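Local coordinates for protein SSD1 (PDB 7AM1) that binds the 5' and 3' untranslated regions of messenger RNAs as a translational repressor, being a non-enzymatic member of the RNase II family, at residues A[40-45]-A[69-74]; A[573-578]-A[698-703]; A[715-720]-A[837-842]; A[723-728]-A[845-850]. All coordinates share one frame; numbering follows the deposited sequence.

Contact 1 (A[40-45]-A[69-74]); sequences AWVSTD and VAVELL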
loop_
_atom_site.group_PDB
_atom_site.type_symbol
_atom_site.label_atom_id
_atom_site.label_comp_id
_atom_site.label_asym_id
_atom_site.label_seq_id
_atom_site.Cartn_x
_atom_site.Cartn_y
_atom_site.Cartn_z
ATOM N N ALA A 40 7.212 -11.670 16.113
ATOM C CA ALA A 40 6.971 -10.256 15.879
ATOM C C ALA A 40 8.309 -9.538 15.901
ATOM O O ALA A 40 9.304 -10.054 16.419
ATOM C CB ALA A 40 6.023 -9.663 16.925
ATOM N N TRP A 41 8.319 -8.343 15.324
ATOM C CA TRP A 41 9.482 -7.472 15.333
ATOM C C TRP A 41 9.093 -6.128 15.926
ATOM O O TRP A 41 7.942 -5.693 15.821
ATOM C CB TRP A 41 10.039 -7.298 13.912
ATOM C CG TRP A 41 10.476 -8.603 13.324
ATOM C CD1 TRP A 41 9.689 -9.503 12.668
ATOM C CD2 TRP A 41 11.797 -9.157 13.333
ATOM N NE1 TRP A 41 10.434 -10.587 12.277
ATOM C CE2 TRP A 41 11.733 -10.398 12.669
ATOM C CE3 TRP A 41 13.029 -8.725 13.837
ATOM C CZ2 TRP A 41 12.849 -11.213 12.495
ATOM C CZ3 TRP A 41 14.137 -9.537 13.663
ATOM C CH2 TRP A 41 14.039 -10.765 12.998
ATOM N N VAL A 42 10.055 -5.481 16.567
ATOM C CA VAL A 42 9.878 -4.125 17.065
ATOM C C VAL A 42 10.906 -3.252 16.367
ATOM O O VAL A 42 12.116 -3.446 16.540
ATOM C CB VAL A 42 10.015 -4.053 18.591
ATOM C CG1 VAL A 42 10.000 -2.610 19.056
ATOM C CG2 VAL A 42 8.888 -4.842 19.252
ATOM N N SER A 43 10.429 -2.308 15.567
ATOM C CA SER A 43 11.302 -1.407 14.832
ATOM C C SER A 43 11.632 -0.191 15.685
ATOM O O SER A 43 10.738 0.430 16.268
ATOM C CB SER A 43 10.653 -0.971 13.520
ATOM O OG SER A 43 9.376 -0.405 13.751
ATOM N N THR A 44 12.916 0.126 15.768
ATOM C CA THR A 44 13.382 1.301 16.483
ATOM C C THR A 44 13.453 2.484 15.522
ATOM O O THR A 44 13.759 2.328 14.338
ATOM C CB THR A 44 14.754 1.043 17.102
ATOM O OG1 THR A 44 15.687 0.699 16.071
ATOM C CG2 THR A 44 14.679 -0.104 18.092
ATOM N N ASP A 45 13.152 3.673 16.041
ATOM C CA ASP A 45 13.272 4.902 15.254
ATOM C C ASP A 45 14.710 5.411 15.343
ATOM O O ASP A 45 15.008 6.459 15.920
ATOM C CB ASP A 45 12.272 5.946 15.736
ATOM N N VAL A 69 5.708 -0.089 22.111
ATOM C CA VAL A 69 6.036 -0.949 23.240
ATOM C C VAL A 69 7.425 -0.613 23.761
ATOM O O VAL A 69 8.286 -0.112 23.030
ATOM C CB VAL A 69 5.957 -2.446 22.861
ATOM C CG1 VAL A 69 4.523 -2.841 22.559
ATOM C CG2 VAL A 69 6.858 -2.744 21.662
ATOM N N ALA A 70 7.624 -0.874 25.049
ATOM C CA ALA A 70 8.942 -0.892 25.666
ATOM C C ALA A 70 9.429 -2.334 25.716
ATOM O O ALA A 70 8.723 -3.211 26.225
ATOM C CB ALA A 70 8.890 -0.295 27.072
ATOM N N VAL A 71 10.614 -2.587 25.164
ATOM C CA VAL A 71 11.165 -3.937 25.104
ATOM C C VAL A 71 12.482 -3.964 25.869
ATOM O O VAL A 71 13.265 -3.008 25.817
ATOM C CB VAL A 71 11.351 -4.442 23.654
ATOM C CG1 VAL A 71 10.418 -3.704 22.704
ATOM C CG2 VAL A 71 12.799 -4.337 23.207
ATOM N N GLU A 72 12.704 -5.053 26.598
ATOM C CA GLU A 72 13.978 -5.337 27.243
ATOM C C GLU A 72 14.737 -6.360 26.408
ATOM O O GLU A 72 14.188 -7.410 26.056
ATOM C CB GLU A 72 13.763 -5.857 28.663
ATOM C CG GLU A 72 15.037 -6.250 29.378
ATOM C CD GLU A 72 14.775 -6.797 30.762
ATOM O OE1 GLU A 72 14.120 -7.854 30.873
ATOM O OE2 GLU A 72 15.220 -6.161 31.740
ATOM N N LEU A 73 15.987 -6.045 26.077
ATOM C CA LEU A 73 16.780 -6.912 25.220
ATOM C C LEU A 73 17.181 -8.188 25.957
ATOM O O LEU A 73 17.252 -8.236 27.189
ATOM C CB LEU A 73 18.028 -6.177 24.728
ATOM N N LEU A 74 17.438 -9.236 25.175
ATOM C CA LEU A 74 17.825 -10.536 25.699
ATOM C C LEU A 74 19.007 -11.078 24.910
ATOM O O LEU A 74 19.193 -10.748 23.734
ATOM C CB LEU A 74 16.676 -11.553 25.626
ATOM C CG LEU A 74 15.436 -11.330 26.490
ATOM C CD1 LEU A 74 14.448 -12.465 26.264
ATOM C CD2 LEU A 74 15.804 -11.222 27.956
#

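Contact 2 (A[573-578]-A[698-703]); sequences LLRRQM and YCNFKK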
loop_
_atom_site.group_PDB
_atom_site.type_symbol
_atom_site.label_atom_id
_atom_site.label_comp_id
_atom_site.label_asym_id
_atom_site.label_seq_id
_atom_site.Cartn_x
_atom_site.Cartn_y
_atom_site.Cartn_z
ATOM N N LEU A 573 5.415 20.173 11.557
ATOM C CA LEU A 573 4.902 18.854 11.194
ATOM C C LEU A 573 5.548 18.472 9.868
ATOM O O LEU A 573 5.296 19.109 8.840
ATOM C CB LEU A 573 3.381 18.847 11.090
ATOM C CG LEU A 573 2.745 17.467 10.846
ATOM C CD1 LEU A 573 1.237 17.557 11.003
ATOM C CD2 LEU A 573 3.082 16.862 9.483
ATOM N N LEU A 574 6.405 17.466 9.902
ATOM C CA LEU A 574 7.180 17.020 8.760
ATOM C C LEU A 574 6.810 15.575 8.435
ATOM O O LEU A 574 5.970 14.959 9.096
ATOM C CB LEU A 574 8.672 17.170 9.060
ATOM C CG LEU A 574 9.117 18.603 9.378
ATOM C CD1 LEU A 574 10.580 18.636 9.803
ATOM C CD2 LEU A 574 8.891 19.511 8.185
ATOM N N ARG A 575 7.456 15.025 7.411
ATOM C CA ARG A 575 7.192 13.658 6.981
ATOM C C ARG A 575 8.508 13.033 6.558
ATOM O O ARG A 575 9.227 13.602 5.732
ATOM C CB ARG A 575 6.178 13.625 5.835
ATOM C CG ARG A 575 5.771 12.228 5.392
ATOM C CD ARG A 575 4.506 12.300 4.560
ATOM N NE ARG A 575 4.050 10.994 4.103
ATOM C CZ ARG A 575 3.333 10.145 4.834
ATOM N NH1 ARG A 575 2.998 10.433 6.087
ATOM N NH2 ARG A 575 2.960 8.990 4.307
ATOM N N ARG A 576 8.846 11.900 7.155
ATOM C CA ARG A 576 10.089 11.222 6.838
ATOM C C ARG A 576 9.803 9.795 6.399
ATOM O O ARG A 576 8.688 9.289 6.524
ATOM C CB ARG A 576 11.051 11.232 8.028
ATOM C CG ARG A 576 10.598 10.441 9.245
ATOM C CD ARG A 576 11.674 10.548 10.295
ATOM N NE ARG A 576 11.438 9.693 11.449
ATOM C CZ ARG A 576 12.404 9.208 12.222
ATOM N NH1 ARG A 576 13.676 9.472 11.947
ATOM N NH2 ARG A 576 12.097 8.449 13.266
ATOM N N GLN A 577 10.841 9.150 5.880
ATOM C CA GLN A 577 10.733 7.778 5.399
ATOM C C GLN A 577 12.107 7.152 5.554
ATOM O O GLN A 577 13.073 7.616 4.939
ATOM C CB GLN A 577 10.259 7.739 3.949
ATOM C CG GLN A 577 9.644 6.418 3.527
ATOM C CD GLN A 577 10.658 5.449 2.963
ATOM O OE1 GLN A 577 11.673 5.852 2.395
ATOM N NE2 GLN A 577 10.372 4.158 3.090
ATOM N N MET A 578 12.200 6.135 6.405
ATOM C CA MET A 578 13.496 5.622 6.815
ATOM C C MET A 578 14.065 4.674 5.770
ATOM O O MET A 578 13.340 3.924 5.110
ATOM C CB MET A 578 13.387 4.909 8.165
ATOM C CG MET A 578 14.582 5.164 9.080
ATOM S SD MET A 578 14.249 4.835 10.825
ATOM N N TYR A 698 -1.754 9.995 15.032
ATOM C CA TYR A 698 -3.099 9.647 14.586
ATOM C C TYR A 698 -3.221 9.769 13.070
ATOM O O TYR A 698 -3.838 8.915 12.418
ATOM C CB TYR A 698 -4.132 10.533 15.282
ATOM C CG TYR A 698 -5.559 10.119 15.000
ATOM C CD1 TYR A 698 -6.110 8.996 15.608
ATOM C CD2 TYR A 698 -6.354 10.845 14.125
ATOM C CE1 TYR A 698 -7.406 8.612 15.350
ATOM C CE2 TYR A 698 -7.656 10.465 13.860
ATOM C CZ TYR A 698 -8.176 9.352 14.479
ATOM O OH TYR A 698 -9.473 8.970 14.222
ATOM N N CYS A 699 -2.658 10.836 12.489
ATOM C CA CYS A 699 -2.651 10.965 11.034
ATOM C C CYS A 699 -1.964 9.771 10.388
ATOM O O CYS A 699 -2.432 9.254 9.367
ATOM C CB CYS A 699 -1.955 12.259 10.604
ATOM S SG CYS A 699 -2.882 13.788 10.901
ATOM N N ASN A 700 -0.842 9.327 10.959
ATOM C CA ASN A 700 -0.165 8.143 10.444
ATOM C C ASN A 700 -1.098 6.942 10.470
ATOM O O ASN A 700 -1.192 6.183 9.499
ATOM C CB ASN A 700 1.082 7.848 11.277
ATOM C CG ASN A 700 2.222 8.792 10.985
ATOM O OD1 ASN A 700 2.344 9.320 9.877
ATOM N ND2 ASN A 700 3.066 9.018 11.986
ATOM N N PHE A 701 -1.789 6.742 11.590
ATOM C CA PHE A 701 -2.663 5.584 11.721
ATOM C C PHE A 701 -3.754 5.598 10.659
ATOM O O PHE A 701 -3.945 4.614 9.935
ATOM C CB PHE A 701 -3.263 5.556 13.128
ATOM C CG PHE A 701 -4.290 4.487 13.325
ATOM C CD1 PHE A 701 -3.912 3.169 13.512
ATOM C CD2 PHE A 701 -5.637 4.806 13.357
ATOM C CE1 PHE A 701 -4.859 2.182 13.695
ATOM C CE2 PHE A 701 -6.592 3.818 13.554
ATOM C CZ PHE A 701 -6.200 2.509 13.721
ATOM N N LYS A 702 -4.473 6.713 10.542
ATOM C CA LYS A 702 -5.588 6.771 9.605
ATOM C C LYS A 702 -5.108 6.751 8.156
ATOM O O LYS A 702 -5.802 6.212 7.288
ATOM C CB LYS A 702 -6.445 8.003 9.892
ATOM C CG LYS A 702 -6.980 8.032 11.332
ATOM C CD LYS A 702 -8.210 7.144 11.584
ATOM C CE LYS A 702 -9.334 7.353 10.583
ATOM N NZ LYS A 702 -10.672 7.045 11.170
ATOM N N LYS A 703 -3.946 7.346 7.865
ATOM C CA LYS A 703 -3.443 7.341 6.494
ATOM C C LYS A 703 -3.013 5.943 6.070
ATOM O O LYS A 703 -3.316 5.502 4.956
ATOM C CB LYS A 703 -2.278 8.322 6.359
ATOM C CG LYS A 703 -1.711 8.411 4.959
ATOM C CD LYS A 703 -1.070 9.777 4.719
ATOM C CE LYS A 703 -0.631 9.934 3.283
ATOM N NZ LYS A 703 -1.809 9.926 2.375
HETATM O O HOH W 1 1.319 8.686 7.355
#

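Contact 3 (A[715-720]-A[837-842]); sequences HLLLCK and SKELSD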
loop_
_atom_site.group_PDB
_atom_site.type_symbol
_atom_site.label_atom_id
_atom_site.label_comp_id
_atom_site.label_asym_id
_atom_site.label_seq_id
_atom_site.Cartn_x
_atom_site.Cartn_y
_atom_site.Cartn_z
ATOM N N HIS A 715 -7.718 -5.310 -4.624
ATOM C CA HIS A 715 -7.550 -6.756 -4.627
ATOM C C HIS A 715 -8.884 -7.455 -4.805
ATOM O O HIS A 715 -8.992 -8.434 -5.553
ATOM C CB HIS A 715 -6.884 -7.187 -3.318
ATOM C CG HIS A 715 -6.757 -8.669 -3.154
ATOM N ND1 HIS A 715 -7.755 -9.440 -2.598
ATOM C CD2 HIS A 715 -5.748 -9.519 -3.457
ATOM C CE1 HIS A 715 -7.369 -10.703 -2.573
ATOM N NE2 HIS A 715 -6.154 -10.778 -3.089
ATOM N N LEU A 716 -9.918 -6.945 -4.140
ATOM C CA LEU A 716 -11.246 -7.537 -4.230
ATOM C C LEU A 716 -11.764 -7.485 -5.661
ATOM O O LEU A 716 -12.199 -8.502 -6.213
ATOM C CB LEU A 716 -12.181 -6.805 -3.269
ATOM C CG LEU A 716 -13.639 -7.226 -3.159
ATOM C CD1 LEU A 716 -13.732 -8.651 -2.609
ATOM C CD2 LEU A 716 -14.397 -6.244 -2.273
ATOM N N LEU A 717 -11.720 -6.305 -6.283
ATOM C CA LEU A 717 -12.227 -6.165 -7.642
ATOM C C LEU A 717 -11.361 -6.909 -8.647
ATOM O O LEU A 717 -11.878 -7.423 -9.645
ATOM C CB LEU A 717 -12.312 -4.688 -8.010
ATOM C CG LEU A 717 -12.940 -4.338 -9.356
ATOM C CD1 LEU A 717 -14.303 -4.991 -9.511
ATOM C CD2 LEU A 717 -13.037 -2.821 -9.503
ATOM N N LEU A 718 -10.051 -6.983 -8.399
ATOM C CA LEU A 718 -9.164 -7.718 -9.294
ATOM C C LEU A 718 -9.466 -9.212 -9.267
ATOM O O LEU A 718 -9.447 -9.875 -10.310
ATOM C CB LEU A 718 -7.708 -7.464 -8.909
ATOM C CG LEU A 718 -6.684 -8.218 -9.757
ATOM C CD1 LEU A 718 -6.814 -7.842 -11.222
ATOM C CD2 LEU A 718 -5.279 -7.951 -9.251
ATOM N N CYS A 719 -9.734 -9.760 -8.081
ATOM C CA CYS A 719 -10.080 -11.174 -7.986
ATOM C C CYS A 719 -11.371 -11.466 -8.737
ATOM O O CYS A 719 -11.478 -12.479 -9.437
ATOM C CB CYS A 719 -10.208 -11.581 -6.520
ATOM S SG CYS A 719 -8.640 -11.720 -5.665
ATOM N N LYS A 720 -12.367 -10.592 -8.595
ATOM C CA LYS A 720 -13.603 -10.731 -9.354
ATOM C C LYS A 720 -13.345 -10.676 -10.855
ATOM O O LYS A 720 -13.962 -11.422 -11.628
ATOM C CB LYS A 720 -14.568 -9.630 -8.927
ATOM C CG LYS A 720 -15.893 -9.607 -9.649
ATOM C CD LYS A 720 -16.800 -8.581 -8.984
ATOM C CE LYS A 720 -17.737 -7.909 -9.970
ATOM N NZ LYS A 720 -17.836 -6.447 -9.693
ATOM N N SER A 837 -17.496 -5.641 -17.923
ATOM C CA SER A 837 -16.847 -4.657 -18.781
ATOM C C SER A 837 -17.535 -3.303 -18.661
ATOM O O SER A 837 -16.872 -2.259 -18.639
ATOM C CB SER A 837 -16.849 -5.145 -20.225
ATOM O OG SER A 837 -15.964 -4.375 -21.013
ATOM N N LYS A 838 -18.868 -3.302 -18.571
ATOM C CA LYS A 838 -19.594 -2.062 -18.324
ATOM C C LYS A 838 -19.246 -1.490 -16.954
ATOM O O LYS A 838 -19.038 -0.278 -16.812
ATOM C CB LYS A 838 -21.099 -2.314 -18.439
ATOM C CG LYS A 838 -21.974 -1.086 -18.210
ATOM C CD LYS A 838 -21.692 0.006 -19.231
ATOM N N GLU A 839 -19.169 -2.348 -15.935
ATOM C CA GLU A 839 -18.854 -1.881 -14.590
ATOM C C GLU A 839 -17.495 -1.195 -14.557
ATOM O O GLU A 839 -17.361 -0.080 -14.043
ATOM C CB GLU A 839 -18.890 -3.056 -13.612
ATOM C CG GLU A 839 -18.714 -2.667 -12.149
ATOM C CD GLU A 839 -18.758 -3.871 -11.223
ATOM O OE1 GLU A 839 -17.903 -3.966 -10.318
ATOM O OE2 GLU A 839 -19.649 -4.730 -11.404
ATOM N N LEU A 840 -16.471 -1.852 -15.107
ATOM C CA LEU A 840 -15.133 -1.274 -15.104
ATOM C C LEU A 840 -15.090 0.023 -15.900
ATOM O O LEU A 840 -14.406 0.977 -15.511
ATOM C CB LEU A 840 -14.132 -2.281 -15.665
ATOM C CG LEU A 840 -14.038 -3.605 -14.901
ATOM C CD1 LEU A 840 -12.928 -4.466 -15.478
ATOM C CD2 LEU A 840 -13.810 -3.361 -13.418
ATOM N N SER A 841 -15.804 0.071 -17.027
ATOM C CA SER A 841 -15.854 1.288 -17.828
ATOM C C SER A 841 -16.452 2.435 -17.023
ATOM O O SER A 841 -15.917 3.550 -17.014
ATOM C CB SER A 841 -16.656 1.032 -19.105
ATOM O OG SER A 841 -16.800 2.215 -19.870
ATOM N N ASP A 842 -17.566 2.176 -16.331
ATOM C CA ASP A 842 -18.178 3.201 -15.494
ATOM C C ASP A 842 -17.203 3.697 -14.432
ATOM O O ASP A 842 -17.135 4.898 -14.150
ATOM C CB ASP A 842 -19.446 2.654 -14.838
ATOM C CG ASP A 842 -20.536 2.338 -15.843
ATOM O OD1 ASP A 842 -20.568 2.974 -16.919
ATOM O OD2 ASP A 842 -21.360 1.444 -15.556
#

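Contact 4 (A[723-728]-A[845-850]); sequences NDMGNT and LTVPNL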
loop_
_atom_site.group_PDB
_atom_site.type_symbol
_atom_site.label_atom_id
_atom_site.label_comp_id
_atom_site.label_asym_id
_atom_site.label_seq_id
_atom_site.Cartn_x
_atom_site.Cartn_y
_atom_site.Cartn_z
ATOM N N ASN A 723 -11.638 -13.872 -12.133
ATOM C CA ASN A 723 -12.557 -15.000 -12.233
ATOM C C ASN A 723 -13.574 -14.812 -13.351
ATOM O O ASN A 723 -14.054 -15.796 -13.927
ATOM C CB ASN A 723 -13.279 -15.218 -10.907
ATOM C CG ASN A 723 -12.394 -15.875 -9.867
ATOM O OD1 ASN A 723 -11.339 -16.425 -10.188
ATOM N ND2 ASN A 723 -12.829 -15.839 -8.616
ATOM N N ASP A 724 -13.933 -13.565 -13.653
ATOM C CA ASP A 724 -14.831 -13.303 -14.770
ATOM C C ASP A 724 -14.126 -13.544 -16.097
ATOM O O ASP A 724 -14.733 -14.059 -17.042
ATOM C CB ASP A 724 -15.355 -11.869 -14.671
ATOM C CG ASP A 724 -16.274 -11.491 -15.820
ATOM O OD1 ASP A 724 -15.801 -11.437 -16.976
ATOM O OD2 ASP A 724 -17.466 -11.220 -15.560
ATOM N N MET A 725 -12.837 -13.198 -16.178
ATOM C CA MET A 725 -12.067 -13.485 -17.380
ATOM C C MET A 725 -11.947 -14.982 -17.625
ATOM O O MET A 725 -11.855 -15.414 -18.780
ATOM C CB MET A 725 -10.677 -12.856 -17.267
ATOM C CG MET A 725 -10.681 -11.332 -17.344
ATOM S SD MET A 725 -9.097 -10.596 -16.886
ATOM C CE MET A 725 -8.019 -11.128 -18.213
ATOM N N GLY A 726 -11.939 -15.785 -16.562
ATOM C CA GLY A 726 -11.937 -17.228 -16.714
ATOM C C GLY A 726 -13.247 -17.867 -16.299
ATOM O O GLY A 726 -13.257 -18.961 -15.725
ATOM N N ASN A 727 -14.364 -17.202 -16.608
ATOM C CA ASN A 727 -15.669 -17.656 -16.133
ATOM C C ASN A 727 -15.985 -19.084 -16.576
ATOM O O ASN A 727 -16.651 -19.822 -15.840
ATOM C CB ASN A 727 -16.765 -16.691 -16.593
ATOM C CG ASN A 727 -16.750 -16.449 -18.091
ATOM O OD1 ASN A 727 -16.367 -17.321 -18.871
ATOM N ND2 ASN A 727 -17.168 -15.254 -18.501
ATOM N N THR A 728 -15.528 -19.495 -17.761
ATOM C CA THR A 728 -15.817 -20.840 -18.255
ATOM C C THR A 728 -14.720 -21.845 -17.933
ATOM O O THR A 728 -14.983 -23.053 -17.921
ATOM C CB THR A 728 -16.033 -20.832 -19.775
ATOM O OG1 THR A 728 -14.833 -20.413 -20.442
ATOM C CG2 THR A 728 -17.176 -19.897 -20.151
ATOM N N LEU A 845 -11.906 2.047 -15.203
ATOM C CA LEU A 845 -10.847 1.073 -14.988
ATOM C C LEU A 845 -10.554 0.343 -16.294
ATOM O O LEU A 845 -11.355 0.361 -17.232
ATOM C CB LEU A 845 -11.243 0.074 -13.898
ATOM C CG LEU A 845 -11.599 0.672 -12.537
ATOM C CD1 LEU A 845 -12.239 -0.389 -11.647
ATOM C CD2 LEU A 845 -10.372 1.251 -11.870
ATOM N N THR A 846 -9.398 -0.316 -16.342
ATOM C CA THR A 846 -8.931 -1.004 -17.541
ATOM C C THR A 846 -8.803 -2.496 -17.269
ATOM O O THR A 846 -8.223 -2.900 -16.255
ATOM C CB THR A 846 -7.587 -0.432 -18.005
ATOM O OG1 THR A 846 -7.757 0.943 -18.362
ATOM C CG2 THR A 846 -7.052 -1.196 -19.211
ATOM N N VAL A 847 -9.338 -3.307 -18.178
ATOM C CA VAL A 847 -9.269 -4.766 -18.029
ATOM C C VAL A 847 -7.812 -5.208 -18.097
ATOM O O VAL A 847 -7.072 -4.761 -18.994
ATOM C CB VAL A 847 -10.096 -5.461 -19.128
ATOM C CG1 VAL A 847 -10.078 -6.976 -18.927
ATOM C CG2 VAL A 847 -11.531 -4.938 -19.155
ATOM N N PRO A 848 -7.345 -6.091 -17.214
ATOM C CA PRO A 848 -5.962 -6.568 -17.329
ATOM C C PRO A 848 -5.733 -7.300 -18.645
ATOM O O PRO A 848 -6.621 -7.972 -19.174
ATOM C CB PRO A 848 -5.805 -7.510 -16.128
ATOM C CG PRO A 848 -6.883 -7.105 -15.175
ATOM C CD PRO A 848 -8.024 -6.655 -16.034
ATOM N N ASN A 849 -4.523 -7.150 -19.177
ATOM C CA ASN A 849 -4.100 -7.840 -20.386
ATOM C C ASN A 849 -3.300 -9.083 -20.025
ATOM O O ASN A 849 -2.484 -9.060 -19.099
ATOM C CB ASN A 849 -3.248 -6.924 -21.265
ATOM C CG ASN A 849 -4.031 -5.765 -21.819
ATOM O OD1 ASN A 849 -5.214 -5.897 -22.134
ATOM N ND2 ASN A 849 -3.383 -4.613 -21.929
ATOM N N LEU A 850 -3.541 -10.167 -20.747
ATOM C CA LEU A 850 -2.737 -11.364 -20.567
ATOM C C LEU A 850 -1.405 -11.217 -21.293
ATOM O O LEU A 850 -1.299 -10.514 -22.301
ATOM C CB LEU A 850 -3.477 -12.595 -21.086
ATOM C CG LEU A 850 -4.792 -12.945 -20.393
ATOM C CD1 LEU A 850 -5.416 -14.174 -21.023
ATOM C CD2 LEU A 850 -4.553 -13.182 -18.924
#

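Contact 1 (A[40-45]-A[69-74])
Val-42 faces Val-69 and Val-71 across the interior of a small beta domain, and three branched side chains make up the whole meeting. Ala-40, the first residue of 40-45, sends its methyl to the same inner side, where it lies on Leu-30 and Ile-54; a small residue suits a place already filled by its neighbours. Trp-41 turns outward, and its ring meets that of Tyr-53. Val-42 comes next and alone bridges to 69-74. Its CG1 lies anti to the backbone N (chi1 173°) and reaches Val-71 CG1 at 3.8 Å. CG2, the other branch, touches Val-69 CG2 at 3.8 Å and is 3.9 Å from Val-71 CG1; both branches thus touch the pair, CG1 mainly Val-71 and CG2 both. Strands 39-43 and 68-73 are not direct partners: strand 26-32 pairs with each, and the sheet curls until its first and last strands join. Strand order 1-2-3-5-4 and the family are consistent with an OB fold, probably the first cold-shock domain of an RNase II relative. Val-69 offers CG2 from between its backbone N and carbonyl carbon, and Val-69 and Val-42 meet at a slant; Val-71 instead lies alongside Val-42, pointing the other way. Trimming Val-42 to an alanine takes away both methyls and would probably open a gap in front of Val-69 CG2 and Val-71 CG1. Beyond it Ser-43 again turns outward, still in the strand through its backbone bond to Ile-29. Thr-44 makes a weak hydrogen bond from OG1 to Ala-50 O.

Contact 2 (A[573-578]-A[698-703])
Arg-575 reaches from strand 573-576 to Lys-703 and Asn-700 on helix 689-725, packing directly against the lysine and meeting the asparagine through a water. The close side is hydrocarbon against a flat cation: Lys-703 CE lies over one face of the guanidinium, 3.9 Å from Arg-575 NH2, and its CD follows at 4.1 Å. Two positive residues can sit this near because the lysine presents its methylenes and not its charge. A bend at the last torsion (chi4 65°) carries NZ off to 5.2 Å from Arg-575 NH2, where it forms salt bridges with Asp-530 and Glu-531. The arginine has its own acid, Asp-529, paired with NE, so neighbouring carboxylates probably offset the like charges. Strand 573-576 pairs antiparallel with strand 635-638 in a two-stranded sheet of the RNB region, and helix 689-725 packs nearby. Arginine suits the strand position because its chain, CG anti to the backbone N (chi1 -176°) and extended as far as NE, is long enough to span backbones whose nearest CA atoms, Arg-575 and Asn-700, are 9.8 Å apart. The loose side is at the guanidinium edge. Here Arg-575 NH1 and Asn-700 OD1 stand 4.0 Å apart, with the amide plane turned 45° from the guanidinium. A water fills the step: lying in the guanidinium plane, it accepts from Arg-575 NH1 at 2.7 Å and donates to Asn-700 OD1 at 2.8 Å. The same OD1 also takes the backbone N-H of Tyr-636, which ties the helix to the partner strand.

Contact 3 (A[715-720]-A[837-842])
Leu-717 and Lys-720 of helix 689-725 meet Leu-840 and Glu-839 of helix 834-842 in a loose, nearly antiparallel helix pair with a leucine contact inside and a salt bridge at the solvent-facing margin. The short axes pass 12.5 Å apart at an angle of 150°, so the helices meet through side-chain ends. Inside, Leu-717 CD2 touches Leu-840 CD2 at 4.0 Å, the two leucines lying alongside and pointing opposite ways. At the margin Lys-720 and Glu-839 reach toward each other: NZ sits 2.6 Å from Glu-839 OE1 and 3.0 Å from OE2, in front of both carboxylate oxygens. Glu-839 runs fully outstretched to CD, with CG anti to its backbone N (chi1 -174°), whereas the lysine bends over its last two torsions to bring NZ in. OE1 also lies 3.8 Å from Leu-717 CD1, so the ion pair borders the apolar patch. With an alanine in place of Glu-839, Lys-720 NZ would probably lose its mate here and its chain be left to swing in solvent. Around the pair, Leu-716 packs on helix 311-321, His-715 and Cys-719 rest on Leu-904 of strand 903-908, and Leu-840 leans on Ile-832.

Contact 4 (A[723-728]-A[845-850])
The backbones come closest at Met-725 and Val-847, whose CA atoms are 9.2 Å apart, where the last turn of helix 689-725 faces an extended loop. This loop, 845-850, follows helix 834-842 and packs against the C-terminal end of the long helix, next to the DIS3L2-type C-terminal region, which belongs to the OB clan and begins near strand 732-741. Gly-726 is the first residue to leave helical angles, and a weak bond from Asn-727 N to Asp-724 O closes the turn. Met-725 carries the whole contact from the helix side. Its long, flexible thioether suits a site bounded by three differently shaped residues. SD meets Val-847 CG1 at 4.3 Å and lies 4.2 Å from Pro-848 CD, the methionine chain running at a slant to the proline. Proline fits the loop because it keeps to an extended backbone (phi -62°, psi 146°) while its ring lies on Leu-718 and Thr-721 of the helix. Asn-849 points away, and Leu-850 turns back in, setting CD2 4.1 Å from Met-725 CE. Met-725 also touches Leu-732 of strand 732-741, and Leu-850 touches Thr-734 there, so the loop packs on helix and sheet alike. A bend at the thioether (chi3 67°) turns the terminal methyl so that it touches both Leu-850 and the loop backbone, Met-725 CE lying 3.6 Å from Pro-848 O.

In the fold
Contact 1 lies in the N-terminal beta domain, its centre about 20 Å from that of contact 2; the two domains brush where Asp-45 CB comes 3.5 Å from Arg-576 NH2. Contact 1 closes before contact 2 opens, and contact 2 before contacts 3 and 4. These last three all use helix 689-725. Contact 2 engages its earlier part, centred about 31 Å from contact 3 and 36 Å from contact 4, so this helix links the RNB and C-terminal regions. Contacts 3 and 4, centres 9 Å apart, interleave: 715-720, 723-728, 837-842, 845-850. Helix 834-842 and its following loop thus fold back together, joined by a probable hydrogen bond between Leu-840 O and Leu-845 N at 2.7 Å.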